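Local coordinates for protein putative Glycerophosphoryl diester phosphodiesterase (Silicibacter pomeroyi, PDB 3L12) that is a putative member of the glycerophosphoryl diester phosphodiesterase family, with a TIM-barrel fold and a bound magnesium ion, at residues Glu9-His14 with Arg19-Arg24; Gly79-Gly84 with Asp106-Tyr111; Gln88-Thr93 with Lys151-Leu156; Glu263-Asp266 with Ile270-Thr273. All coordinates share one frame; numbering follows the deposited sequence.

Contact 1: Glu9-His14 with Arg19-Arg24; sequences EGLRGH and RVIGHR
R19, the first residue of strand 19-23 in the parallel wall of the TIM barrel, reaches across the N-terminal loop 9-14 and holds it by the carbonyl of R12. Its chain bends at the CB-CG bond (chi2 -59°) and then runs straight, which lays CG and CD against the backbone of G10 and L11 before the guanidinium meets R12. The approach is side-on: NE and NH2 both donate to R12 O, at 2.8 Å from NE and 2.9 Å from NH2. R12 O lies almost in the guanidinium plane, but the two nitrogens see the carbonyl differently. NH2 sits nearly in line with C=O, whereas NE comes from well above the carbonyl plane. E9 O and G10 C lie over one face of the guanidinium, E9 O being 3.2 Å from R19 NH2 at an angle too poor for a bond. NH1, which plays no part in the grip, donates to W312 O near the C terminus. The apolar half is slighter. L11 and I21 cross at about a right angle, and I21 also packs on A48 and V294 of the neighbouring strands. L11 O is buried here without a polar partner in the model, and the hydrophobic touch itself is a single pair, L11 CD2 to I21 CG1 at 4.2 Å.

Contact 2: Gly79-Gly84 with Asp106-Tyr111; sequences GHWLTG and DGRTVY
W81 lies flat on D106, joining the loop that precedes helix 94-98 to the type I turn that leads into helix 110-114. Its CB only skirts the carboxylate. At CG the five-membered ring comes beneath D106 OD2, 3.5 Å away, and CD1 lies 3.6 Å from R108 NH2, whose guanidinium is tilted against the indole. Farther along, CD2 and CE2 pass under D106 CB, which stands over the six-membered ring in a CH-pi contact, 3.6 Å from its centroid and 12° off the normal. The outermost atom, CH2, ends 3.3 Å from D106 N, so the indole spans the aspartate from its carboxylate to its backbone. With chi1 of -174°, D106 carries its carboxylate away from its own N, and ring and carboxylate stack with their planes 16° apart. R108 fixes that orientation: R108 NE bonds D106 OD1, and R108 NH2 lies 2.9 Å from D106 OD2 in the salt bridge, while R108 N closes an Asx turn on OD1. R108 also packs on D307 of the second subunit. A carboxylate lying on an aromatic face would ordinarily be an awkward neighbour; here the salt bridge probably offsets its charge, and the three donors keep it from turning.

Contact 3: Gln88-Thr93 with Lys151-Leu156; sequences QVAEMT and KSDPAL
Q88 and D153 cross at about a right angle and are joined by one almost straight hydrogen bond, linking two loops of the TIM barrel, the one before helix 94-98 and the one that follows strand 145-150. Q88 NE2 lies 2.9 Å from D153 OD2 with an N-H...O angle of 178°. OD2 lies in the plane of the amide, whereas NE2 reaches the carboxylate on its syn side, somewhat out of plane, and the two flat groups are turned 60° against each other. The glutamine gets there fully extended, its CG opposite the backbone N (chi1 -175°). This is the close part of the contact. Around it the packing is thin: A155 CB stands 3.8 Å from Q88 NE2, and A90 CB is equally far from D153 OD2. Between A90 and D153 a water takes the place of protein atoms, accepting from A90 N at 2.9 Å and donating to D153 OD2 at 2.6 Å. D153 OD1 is occupied within its own loop, taking the N-H of A155 in an Asx turn that leads into the short 3-10 segment 154-156. With both oxygens receiving hydrogens, the carboxylate would favour its ionised form, and its rotation is fixed at this surface junction by donors from both loops.

Contact 4: Glu263-Asp266 with Ile270-Thr273; sequences EAHD and IVLT
Helix 258-266 turns back through three residues into strand 270-273, closing the second half of a beta-alpha-beta crossover of the TIM barrel, with CA atoms 7.2 Å apart between A264 and V271 and 6.6 Å between H265 and I270. The contact across this bend rests on one methyl group, V271 CG2. V271 points toward the helix, its CG1 opposite the backbone N (chi1 -177°) and CG2 opposite the carbonyl carbon, which turns CG2 to the helix. A264 CB meets it methyl to methyl at 3.5 Å, tighter than ordinary van der Waals contact. A264 packs as well on W249 of strand 248-251 and on P238 of helix 237-244, and V271 on P251, so the pair belongs to the layer between barrel wall and outer helices. H265 starts off along the flank of the helix and swings its ring inward; the ring crosses V271 at about a right angle, and its NE2 comes to 4.1 Å from V271 CG2. The polar end of the ring has its own partner: NE2 is hydrogen-bonded to D291 OD1, and the same oxygen receives V271 N. D291 therefore holds the imidazole of the helix and the backbone of the strand with a single oxygen. The chemistry is thus divided in two, a small buried apolar contact between A264 and V271, and beside it a carboxylate that satisfies H265 NE2 and probably favours one setting of the ring.

From the N terminus, contact 1 comes first, folding the leading loop 9-14 back on strand 19-23 of the barrel. Contacts 2 and 3 then cross: their segments alternate along the chain, 79-84 and 88-93 being followed by 106-111 and 151-156, so the long excursion after strand 61-63 is tied both to the turn before helix 110-114 and to the loop after strand 145-150. Contact 4 closes the short helix-to-strand turn between helix 258-266 and strand 270-273. Contacts 1 and 4 touch, L11 O packing on I270 CG2, and D291 joins them by bonding both G13 and H265. Contact 1 also meets contact 2, where R24 packs on Y111, while contact 3 lies apart from contact 4.

Contact 1: Glu9-His14 with Arg19-Arg24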
loop_
_atom_site.group_PDB
_atom_site.type_symbol
_atom_site.label_atom_id
_atom_site.label_comp_id
_atom_site.label_asym_id
_atom_site.label_seq_id
_atom_site.Cartn_x
_atom_site.Cartn_y
_atom_site.Cartn_z
ATOM N N GLU A 9 -11.359 5.038 -23.351
ATOM C CA GLU A 9 -10.523 6.229 -23.166
ATOM C C GLU A 9 -9.485 6.019 -22.061
ATOM O O GLU A 9 -8.333 6.442 -22.216
ATOM C CB GLU A 9 -11.399 7.465 -22.906
ATOM C CG GLU A 9 -12.191 7.881 -24.153
ATOM C CD GLU A 9 -13.231 8.974 -23.878
ATOM O OE1 GLU A 9 -13.147 9.602 -22.785
ATOM O OE2 GLU A 9 -14.120 9.190 -24.759
ATOM N N GLY A 10 -9.847 5.314 -20.990
ATOM C CA GLY A 10 -8.916 5.074 -19.911
ATOM C C GLY A 10 -8.000 3.859 -20.065
ATOM O O GLY A 10 -7.169 3.612 -19.187
ATOM N N LEU A 11 -8.157 3.104 -21.156
ATOM C CA LEU A 11 -7.384 1.910 -21.408
ATOM C C LEU A 11 -6.522 2.034 -22.671
ATOM O O LEU A 11 -5.594 1.262 -22.859
ATOM C CB LEU A 11 -8.336 0.709 -21.525
ATOM C CG LEU A 11 -9.123 0.488 -20.217
ATOM C CD1 LEU A 11 -10.183 -0.556 -20.364
ATOM C CD2 LEU A 11 -8.196 0.113 -19.053
ATOM N N ARG A 12 -6.793 3.059 -23.482
ATOM C CA ARG A 12 -6.012 3.285 -24.690
ATOM C C ARG A 12 -4.737 4.081 -24.357
ATOM O O ARG A 12 -4.787 5.099 -23.671
ATOM C CB ARG A 12 -6.842 4.043 -25.716
ATOM C CG ARG A 12 -6.179 4.236 -27.030
ATOM C CD ARG A 12 -7.109 4.963 -28.003
ATOM N NE ARG A 12 -8.281 4.184 -28.388
ATOM C CZ ARG A 12 -9.548 4.416 -28.036
ATOM N NH1 ARG A 12 -9.898 5.458 -27.269
ATOM N NH2 ARG A 12 -10.488 3.597 -28.482
ATOM N N GLY A 13 -3.634 3.636 -24.940
ATOM C CA GLY A 13 -2.316 4.271 -24.776
ATOM C C GLY A 13 -2.116 5.294 -25.857
ATOM O O GLY A 13 -2.975 5.499 -26.745
ATOM N N HIS A 14 -0.989 5.986 -25.760
ATOM C CA HIS A 14 -0.568 6.926 -26.780
ATOM C C HIS A 14 0.922 7.159 -26.550
ATOM O O HIS A 14 1.472 6.634 -25.569
ATOM C CB HIS A 14 -1.457 8.171 -26.851
ATOM C CG HIS A 14 -1.558 8.925 -25.583
ATOM N ND1 HIS A 14 -0.545 9.737 -25.132
ATOM C CD2 HIS A 14 -2.568 9.037 -24.689
ATOM C CE1 HIS A 14 -0.927 10.316 -24.006
ATOM N NE2 HIS A 14 -2.147 9.893 -23.709
ATOM N N ARG A 19 -0.994 2.772 -19.770
ATOM C CA ARG A 19 -1.956 2.681 -18.670
ATOM C C ARG A 19 -1.493 1.652 -17.640
ATOM O O ARG A 19 -0.783 0.673 -17.999
ATOM C CB ARG A 19 -3.363 2.307 -19.169
ATOM C CG ARG A 19 -3.936 3.233 -20.221
ATOM C CD ARG A 19 -4.058 4.659 -19.753
ATOM N NE ARG A 19 -4.538 5.454 -20.890
ATOM C CZ ARG A 19 -4.849 6.736 -20.830
ATOM N NH1 ARG A 19 -4.740 7.401 -19.707
ATOM N NH2 ARG A 19 -5.290 7.357 -21.915
ATOM N N VAL A 20 -1.879 1.907 -16.390
ATOM C CA VAL A 20 -1.538 1.027 -15.241
ATOM C C VAL A 20 -2.851 0.493 -14.672
ATOM O O VAL A 20 -3.703 1.244 -14.225
ATOM C CB VAL A 20 -0.696 1.703 -14.175
ATOM C CG1 VAL A 20 -0.391 0.738 -12.991
ATOM C CG2 VAL A 20 0.663 2.209 -14.782
ATOM N N ILE A 21 -3.010 -0.831 -14.761
ATOM C CA ILE A 21 -4.205 -1.504 -14.277
ATOM C C ILE A 21 -3.821 -2.316 -13.041
ATOM O O ILE A 21 -2.961 -3.169 -13.095
ATOM C CB ILE A 21 -4.895 -2.341 -15.328
ATOM C CG1 ILE A 21 -5.237 -1.531 -16.604
ATOM C CG2 ILE A 21 -6.223 -2.987 -14.750
ATOM C CD1 ILE A 21 -4.169 -1.584 -17.688
ATOM N N GLY A 22 -4.516 -2.029 -11.932
ATOM C CA GLY A 22 -4.270 -2.675 -10.649
ATOM C C GLY A 22 -4.840 -4.063 -10.596
ATOM O O GLY A 22 -6.073 -4.221 -10.628
ATOM N N HIS A 23 -3.978 -5.088 -10.598
ATOM C CA HIS A 23 -4.445 -6.490 -10.636
ATOM C C HIS A 23 -5.095 -6.892 -9.293
ATOM O O HIS A 23 -4.426 -6.922 -8.234
ATOM C CB HIS A 23 -3.286 -7.412 -10.965
ATOM C CG HIS A 23 -3.717 -8.797 -11.294
ATOM N ND1 HIS A 23 -3.179 -9.902 -10.658
ATOM C CD2 HIS A 23 -4.640 -9.263 -12.160
ATOM C CE1 HIS A 23 -3.732 -11.001 -11.180
ATOM N NE2 HIS A 23 -4.634 -10.630 -12.071
ATOM N N ARG A 24 -6.411 -7.176 -9.334
ATOM C CA ARG A 24 -7.232 -7.475 -8.142
ATOM C C ARG A 24 -7.111 -6.346 -7.127
ATOM O O ARG A 24 -7.240 -6.546 -5.981
ATOM C CB ARG A 24 -6.849 -8.832 -7.519
ATOM C CG ARG A 24 -6.778 -9.910 -8.572
ATOM C CD ARG A 24 -6.437 -11.264 -8.013
ATOM N NE ARG A 24 -6.301 -12.162 -9.140
ATOM C CZ ARG A 24 -5.862 -13.430 -9.078
ATOM N NH1 ARG A 24 -5.523 -14.009 -7.915
ATOM N NH2 ARG A 24 -5.713 -14.112 -10.216
#

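Contact 2: Gly79-Gly84 with Asp106-Tyr111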
loop_
_atom_site.group_PDB
_atom_site.type_symbol
_atom_site.label_atom_id
_atom_site.label_comp_id
_atom_site.label_asym_id
_atom_site.label_seq_id
_atom_site.Cartn_x
_atom_site.Cartn_y
_atom_site.Cartn_z
ATOM N N GLY A 79 -10.645 -18.375 12.621
ATOM C CA GLY A 79 -9.425 -17.714 12.241
ATOM C C GLY A 79 -8.309 -18.619 11.746
ATOM O O GLY A 79 -7.160 -18.158 11.519
ATOM N N HIS A 80 -8.594 -19.909 11.568
ATOM C CA HIS A 80 -7.565 -20.864 11.126
ATOM C C HIS A 80 -7.651 -21.092 9.599
ATOM O O HIS A 80 -8.775 -21.145 9.055
ATOM C CB HIS A 80 -7.723 -22.166 11.856
ATOM C CG HIS A 80 -7.194 -22.144 13.244
ATOM N ND1 HIS A 80 -5.883 -21.850 13.514
ATOM C CD2 HIS A 80 -7.784 -22.422 14.433
ATOM C CE1 HIS A 80 -5.690 -21.923 14.820
ATOM N NE2 HIS A 80 -6.828 -22.261 15.398
ATOM N N TRP A 81 -6.512 -21.306 8.928
ATOM C CA TRP A 81 -6.496 -21.547 7.501
ATOM C C TRP A 81 -7.308 -22.783 7.135
ATOM O O TRP A 81 -7.305 -23.794 7.857
ATOM C CB TRP A 81 -5.044 -21.752 6.947
ATOM C CG TRP A 81 -4.197 -20.541 7.211
ATOM C CD1 TRP A 81 -3.272 -20.399 8.162
ATOM C CD2 TRP A 81 -4.344 -19.266 6.592
ATOM N NE1 TRP A 81 -2.767 -19.118 8.173
ATOM C CE2 TRP A 81 -3.396 -18.406 7.191
ATOM C CE3 TRP A 81 -5.107 -18.801 5.536
ATOM C CZ2 TRP A 81 -3.275 -17.083 6.834
ATOM C CZ3 TRP A 81 -4.972 -17.479 5.131
ATOM C CH2 TRP A 81 -4.050 -16.629 5.768
ATOM N N LEU A 82 -8.018 -22.696 5.997
ATOM C CA LEU A 82 -8.782 -23.832 5.503
ATOM C C LEU A 82 -7.784 -24.914 5.119
ATOM O O LEU A 82 -6.654 -24.609 4.746
ATOM C CB LEU A 82 -9.693 -23.462 4.336
ATOM C CG LEU A 82 -10.779 -22.392 4.524
ATOM C CD1 LEU A 82 -11.808 -22.460 3.388
ATOM C CD2 LEU A 82 -11.482 -22.545 5.835
ATOM N N THR A 83 -8.212 -26.176 5.272
ATOM C CA THR A 83 -7.379 -27.323 4.935
ATOM C C THR A 83 -8.285 -28.245 4.087
ATOM O O THR A 83 -9.510 -28.131 4.051
ATOM C CB THR A 83 -6.874 -28.021 6.187
ATOM O OG1 THR A 83 -7.988 -28.499 6.969
ATOM C CG2 THR A 83 -6.022 -27.090 7.022
ATOM N N GLY A 84 -7.713 -29.170 3.382
ATOM C CA GLY A 84 -8.654 -30.056 2.661
ATOM C C GLY A 84 -9.087 -29.511 1.313
ATOM O O GLY A 84 -8.582 -28.489 0.863
ATOM N N ASP A 106 -1.511 -16.966 3.701
ATOM C CA ASP A 106 -0.722 -17.914 4.496
ATOM C C ASP A 106 0.714 -17.909 3.992
ATOM O O ASP A 106 1.048 -18.471 2.923
ATOM C CB ASP A 106 -1.345 -19.319 4.387
ATOM C CG ASP A 106 -0.689 -20.339 5.292
ATOM O OD1 ASP A 106 0.438 -20.101 5.837
ATOM O OD2 ASP A 106 -1.285 -21.435 5.396
ATOM N N GLY A 107 1.616 -17.322 4.811
ATOM C CA GLY A 107 3.014 -17.164 4.404
ATOM C C GLY A 107 3.801 -18.460 4.301
ATOM O O GLY A 107 4.968 -18.426 3.819
ATOM N N ARG A 108 3.215 -19.606 4.705
ATOM C CA ARG A 108 3.856 -20.947 4.569
ATOM C C ARG A 108 3.716 -21.537 3.208
ATOM O O ARG A 108 4.306 -22.591 2.900
ATOM C CB ARG A 108 3.200 -21.959 5.534
ATOM C CG ARG A 108 3.348 -21.512 6.990
ATOM C CD ARG A 108 2.554 -22.391 7.935
ATOM N NE ARG A 108 1.130 -22.352 7.606
ATOM C CZ ARG A 108 0.245 -23.211 8.099
ATOM N NH1 ARG A 108 0.603 -24.138 8.996
ATOM N NH2 ARG A 108 -0.988 -23.171 7.682
ATOM N N THR A 109 2.884 -20.921 2.382
ATOM C CA THR A 109 2.489 -21.492 1.132
ATOM C C THR A 109 3.218 -20.885 -0.082
ATOM O O THR A 109 3.771 -19.807 -0.032
ATOM C CB THR A 109 0.962 -21.315 0.909
ATOM O OG1 THR A 109 0.623 -19.935 0.642
ATOM C CG2 THR A 109 0.147 -21.867 2.150
ATOM N N VAL A 110 3.141 -21.619 -1.178
ATOM C CA VAL A 110 3.712 -21.171 -2.470
ATOM C C VAL A 110 3.116 -19.799 -2.817
ATOM O O VAL A 110 3.832 -18.843 -3.117
ATOM C CB VAL A 110 3.453 -22.214 -3.557
ATOM C CG1 VAL A 110 3.883 -21.687 -5.000
ATOM C CG2 VAL A 110 4.214 -23.586 -3.273
ATOM N N TYR A 111 1.800 -19.702 -2.729
ATOM C CA TYR A 111 1.125 -18.493 -3.110
ATOM C C TYR A 111 1.492 -17.364 -2.165
ATOM O O TYR A 111 1.788 -16.246 -2.646
ATOM C CB TYR A 111 -0.365 -18.698 -3.104
ATOM C CG TYR A 111 -1.164 -17.625 -3.801
ATOM C CD1 TYR A 111 -1.456 -17.716 -5.141
ATOM C CD2 TYR A 111 -1.752 -16.598 -3.077
ATOM C CE1 TYR A 111 -2.274 -16.751 -5.772
ATOM C CE2 TYR A 111 -2.553 -15.641 -3.686
ATOM C CZ TYR A 111 -2.814 -15.750 -5.041
ATOM O OH TYR A 111 -3.642 -14.810 -5.638
#

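Contact 3: Gln88-Thr93 with Lys151-Leu156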
loop_
_atom_site.group_PDB
_atom_site.type_symbol
_atom_site.label_atom_id
_atom_site.label_comp_id
_atom_site.label_asym_id
_atom_site.label_seq_id
_atom_site.Cartn_x
_atom_site.Cartn_y
_atom_site.Cartn_z
ATOM N N GLN A 88 -16.336 -25.186 -3.657
ATOM C CA GLN A 88 -16.864 -24.659 -4.912
ATOM C C GLN A 88 -17.816 -23.513 -4.606
ATOM O O GLN A 88 -18.844 -23.678 -3.946
ATOM C CB GLN A 88 -17.577 -25.749 -5.676
ATOM C CG GLN A 88 -18.064 -25.364 -7.057
ATOM C CD GLN A 88 -18.838 -26.512 -7.746
ATOM O OE1 GLN A 88 -19.177 -27.512 -7.136
ATOM N NE2 GLN A 88 -19.181 -26.306 -9.003
ATOM N N VAL A 89 -17.493 -22.359 -5.153
ATOM C CA VAL A 89 -18.277 -21.152 -4.850
ATOM C C VAL A 89 -19.762 -21.271 -5.276
ATOM O O VAL A 89 -20.654 -20.817 -4.557
ATOM C CB VAL A 89 -17.593 -19.855 -5.433
ATOM C CG1 VAL A 89 -18.537 -18.652 -5.372
ATOM C CG2 VAL A 89 -16.237 -19.548 -4.737
ATOM N N ALA A 90 -20.011 -21.884 -6.423
ATOM C CA ALA A 90 -21.366 -22.064 -6.983
ATOM C C ALA A 90 -22.257 -22.948 -6.097
ATOM O O ALA A 90 -23.488 -23.011 -6.299
ATOM C CB ALA A 90 -21.281 -22.655 -8.384
ATOM N N GLU A 91 -21.623 -23.710 -5.205
ATOM C CA GLU A 91 -22.352 -24.562 -4.250
ATOM C C GLU A 91 -22.507 -23.960 -2.850
ATOM O O GLU A 91 -23.024 -24.641 -1.970
ATOM C CB GLU A 91 -21.662 -25.925 -4.151
ATOM C CG GLU A 91 -21.807 -26.776 -5.436
ATOM C CD GLU A 91 -23.221 -27.331 -5.672
ATOM O OE1 GLU A 91 -24.069 -27.321 -4.733
ATOM O OE2 GLU A 91 -23.513 -27.832 -6.808
HETATM N N MSE A 92 -22.016 -22.735 -2.643
HETATM C CA MSE A 92 -22.098 -22.006 -1.374
HETATM C C MSE A 92 -22.983 -20.789 -1.502
HETATM O O MSE A 92 -22.963 -20.090 -2.535
HETATM C CB MSE A 92 -20.707 -21.502 -0.945
HETATM C CG MSE A 92 -19.706 -22.576 -0.867
HETATM SE SE MSE A 92 -17.919 -21.896 -0.442
HETATM C CE MSE A 92 -18.320 -21.333 1.327
ATOM N N THR A 93 -23.729 -20.493 -0.454
ATOM C CA THR A 93 -24.496 -19.270 -0.411
ATOM C C THR A 93 -23.549 -18.129 -0.116
ATOM O O THR A 93 -22.442 -18.321 0.423
ATOM C CB THR A 93 -25.589 -19.279 0.652
ATOM O OG1 THR A 93 -25.005 -19.308 1.959
ATOM C CG2 THR A 93 -26.569 -20.485 0.452
ATOM N N LYS A 151 -15.501 -14.880 -14.561
ATOM C CA LYS A 151 -14.842 -16.185 -14.292
ATOM C C LYS A 151 -15.958 -17.209 -14.229
ATOM O O LYS A 151 -16.699 -17.336 -13.238
ATOM C CB LYS A 151 -14.005 -16.144 -13.004
ATOM C CG LYS A 151 -13.120 -17.378 -12.738
ATOM C CD LYS A 151 -11.916 -17.327 -13.682
ATOM C CE LYS A 151 -10.740 -18.193 -13.253
ATOM N NZ LYS A 151 -10.877 -19.543 -13.864
ATOM N N SER A 152 -16.135 -17.901 -15.340
ATOM C CA SER A 152 -17.136 -18.960 -15.413
ATOM C C SER A 152 -16.608 -20.237 -14.713
ATOM O O SER A 152 -15.387 -20.455 -14.603
ATOM C CB SER A 152 -17.446 -19.245 -16.866
ATOM O OG SER A 152 -16.223 -19.385 -17.543
ATOM N N ASP A 153 -17.537 -21.060 -14.266
ATOM C CA ASP A 153 -17.241 -22.319 -13.583
ATOM C C ASP A 153 -17.483 -23.362 -14.640
ATOM O O ASP A 153 -18.590 -23.416 -15.203
ATOM C CB ASP A 153 -18.193 -22.525 -12.419
ATOM C CG ASP A 153 -17.929 -23.831 -11.640
ATOM O OD1 ASP A 153 -17.330 -24.788 -12.215
ATOM O OD2 ASP A 153 -18.342 -23.871 -10.436
ATOM N N PRO A 154 -16.469 -24.200 -14.925
ATOM C CA PRO A 154 -16.660 -25.213 -15.981
ATOM C C PRO A 154 -17.832 -26.192 -15.741
ATOM O O PRO A 154 -18.253 -26.875 -16.683
ATOM C CB PRO A 154 -15.329 -25.979 -16.002
ATOM C CG PRO A 154 -14.555 -25.499 -14.804
ATOM C CD PRO A 154 -15.094 -24.206 -14.386
ATOM N N ALA A 155 -18.336 -26.280 -14.502
ATOM C CA ALA A 155 -19.500 -27.130 -14.199
ATOM C C ALA A 155 -20.783 -26.680 -14.935
ATOM O O ALA A 155 -21.684 -27.477 -15.153
ATOM C CB ALA A 155 -19.737 -27.210 -12.672
ATOM N N LEU A 156 -20.859 -25.415 -15.335
ATOM C CA LEU A 156 -21.993 -24.898 -16.104
ATOM C C LEU A 156 -21.762 -24.944 -17.605
ATOM O O LEU A 156 -22.593 -24.434 -18.359
ATOM C CB LEU A 156 -22.247 -23.431 -15.774
ATOM C CG LEU A 156 -22.720 -22.945 -14.421
ATOM C CD1 LEU A 156 -22.900 -21.430 -14.579
ATOM C CD2 LEU A 156 -24.012 -23.634 -13.981
HETATM O O HOH W 1 -18.057 -22.174 -8.553
#

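Contact 4: Glu263-Asp266 with Ile270-Thr273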
loop_
_atom_site.group_PDB
_atom_site.type_symbol
_atom_site.label_atom_id
_atom_site.label_comp_id
_atom_site.label_asym_id
_atom_site.label_seq_id
_atom_site.Cartn_x
_atom_site.Cartn_y
_atom_site.Cartn_z
ATOM N N GLU A 263 0.441 -5.705 -34.951
ATOM C CA GLU A 263 -0.620 -6.383 -35.721
ATOM C C GLU A 263 -1.994 -6.093 -35.100
ATOM O O GLU A 263 -2.970 -5.792 -35.804
ATOM C CB GLU A 263 -0.413 -7.898 -35.775
ATOM C CG GLU A 263 -1.439 -8.620 -36.664
ATOM C CD GLU A 263 -1.277 -10.112 -36.672
ATOM O OE1 GLU A 263 -0.308 -10.619 -36.066
ATOM O OE2 GLU A 263 -2.146 -10.802 -37.268
ATOM N N ALA A 264 -2.051 -6.178 -33.774
ATOM C CA ALA A 264 -3.277 -5.886 -33.031
ATOM C C ALA A 264 -3.681 -4.414 -33.214
ATOM O O ALA A 264 -4.833 -4.135 -33.431
ATOM C CB ALA A 264 -3.111 -6.255 -31.540
ATOM N N HIS A 265 -2.752 -3.470 -33.118
ATOM C CA HIS A 265 -3.061 -2.056 -33.334
ATOM C C HIS A 265 -3.553 -1.761 -34.751
ATOM O O HIS A 265 -4.465 -0.952 -34.941
ATOM C CB HIS A 265 -1.862 -1.172 -33.053
ATOM C CG HIS A 265 -1.590 -1.040 -31.600
ATOM N ND1 HIS A 265 -0.345 -0.738 -31.091
ATOM C CD2 HIS A 265 -2.400 -1.249 -30.531
ATOM C CE1 HIS A 265 -0.426 -0.682 -29.772
ATOM N NE2 HIS A 265 -1.645 -1.037 -29.405
ATOM N N ASP A 266 -2.925 -2.405 -35.713
ATOM C CA ASP A 266 -3.359 -2.325 -37.106
ATOM C C ASP A 266 -4.822 -2.798 -37.274
ATOM O O ASP A 266 -5.542 -2.281 -38.119
ATOM C CB ASP A 266 -2.466 -3.195 -37.987
ATOM C CG ASP A 266 -1.094 -2.578 -38.273
ATOM O OD1 ASP A 266 -0.881 -1.332 -38.161
ATOM O OD2 ASP A 266 -0.208 -3.381 -38.650
ATOM N N ILE A 270 -7.064 -2.608 -28.725
ATOM C CA ILE A 270 -6.263 -2.109 -27.595
ATOM C C ILE A 270 -5.593 -3.361 -27.004
ATOM O O ILE A 270 -6.239 -4.403 -26.964
ATOM C CB ILE A 270 -7.143 -1.362 -26.604
ATOM C CG1 ILE A 270 -7.554 -0.002 -27.186
ATOM C CG2 ILE A 270 -6.422 -1.185 -25.232
ATOM C CD1 ILE A 270 -8.596 0.807 -26.326
ATOM N N VAL A 271 -4.321 -3.267 -26.559
ATOM C CA VAL A 271 -3.604 -4.390 -26.033
ATOM C C VAL A 271 -3.196 -4.096 -24.591
ATOM O O VAL A 271 -2.466 -3.120 -24.332
ATOM C CB VAL A 271 -2.369 -4.718 -26.872
ATOM C CG1 VAL A 271 -1.663 -5.952 -26.350
ATOM C CG2 VAL A 271 -2.773 -4.867 -28.374
ATOM N N LEU A 272 -3.699 -4.902 -23.679
ATOM C CA LEU A 272 -3.356 -4.780 -22.243
ATOM C C LEU A 272 -2.682 -6.089 -21.888
ATOM O O LEU A 272 -3.287 -7.174 -22.039
ATOM C CB LEU A 272 -4.582 -4.567 -21.386
ATOM C CG LEU A 272 -5.541 -3.424 -21.717
ATOM C CD1 LEU A 272 -6.600 -3.438 -20.606
ATOM C CD2 LEU A 272 -4.833 -2.075 -21.770
ATOM N N THR A 273 -1.449 -6.040 -21.410
ATOM C CA THR A 273 -0.779 -7.274 -21.037
ATOM C C THR A 273 -0.764 -7.447 -19.502
ATOM O O THR A 273 -0.885 -6.457 -18.729
ATOM C CB THR A 273 0.598 -7.348 -21.671
ATOM O OG1 THR A 273 1.098 -8.691 -21.518
ATOM C CG2 THR A 273 1.515 -6.259 -21.078
#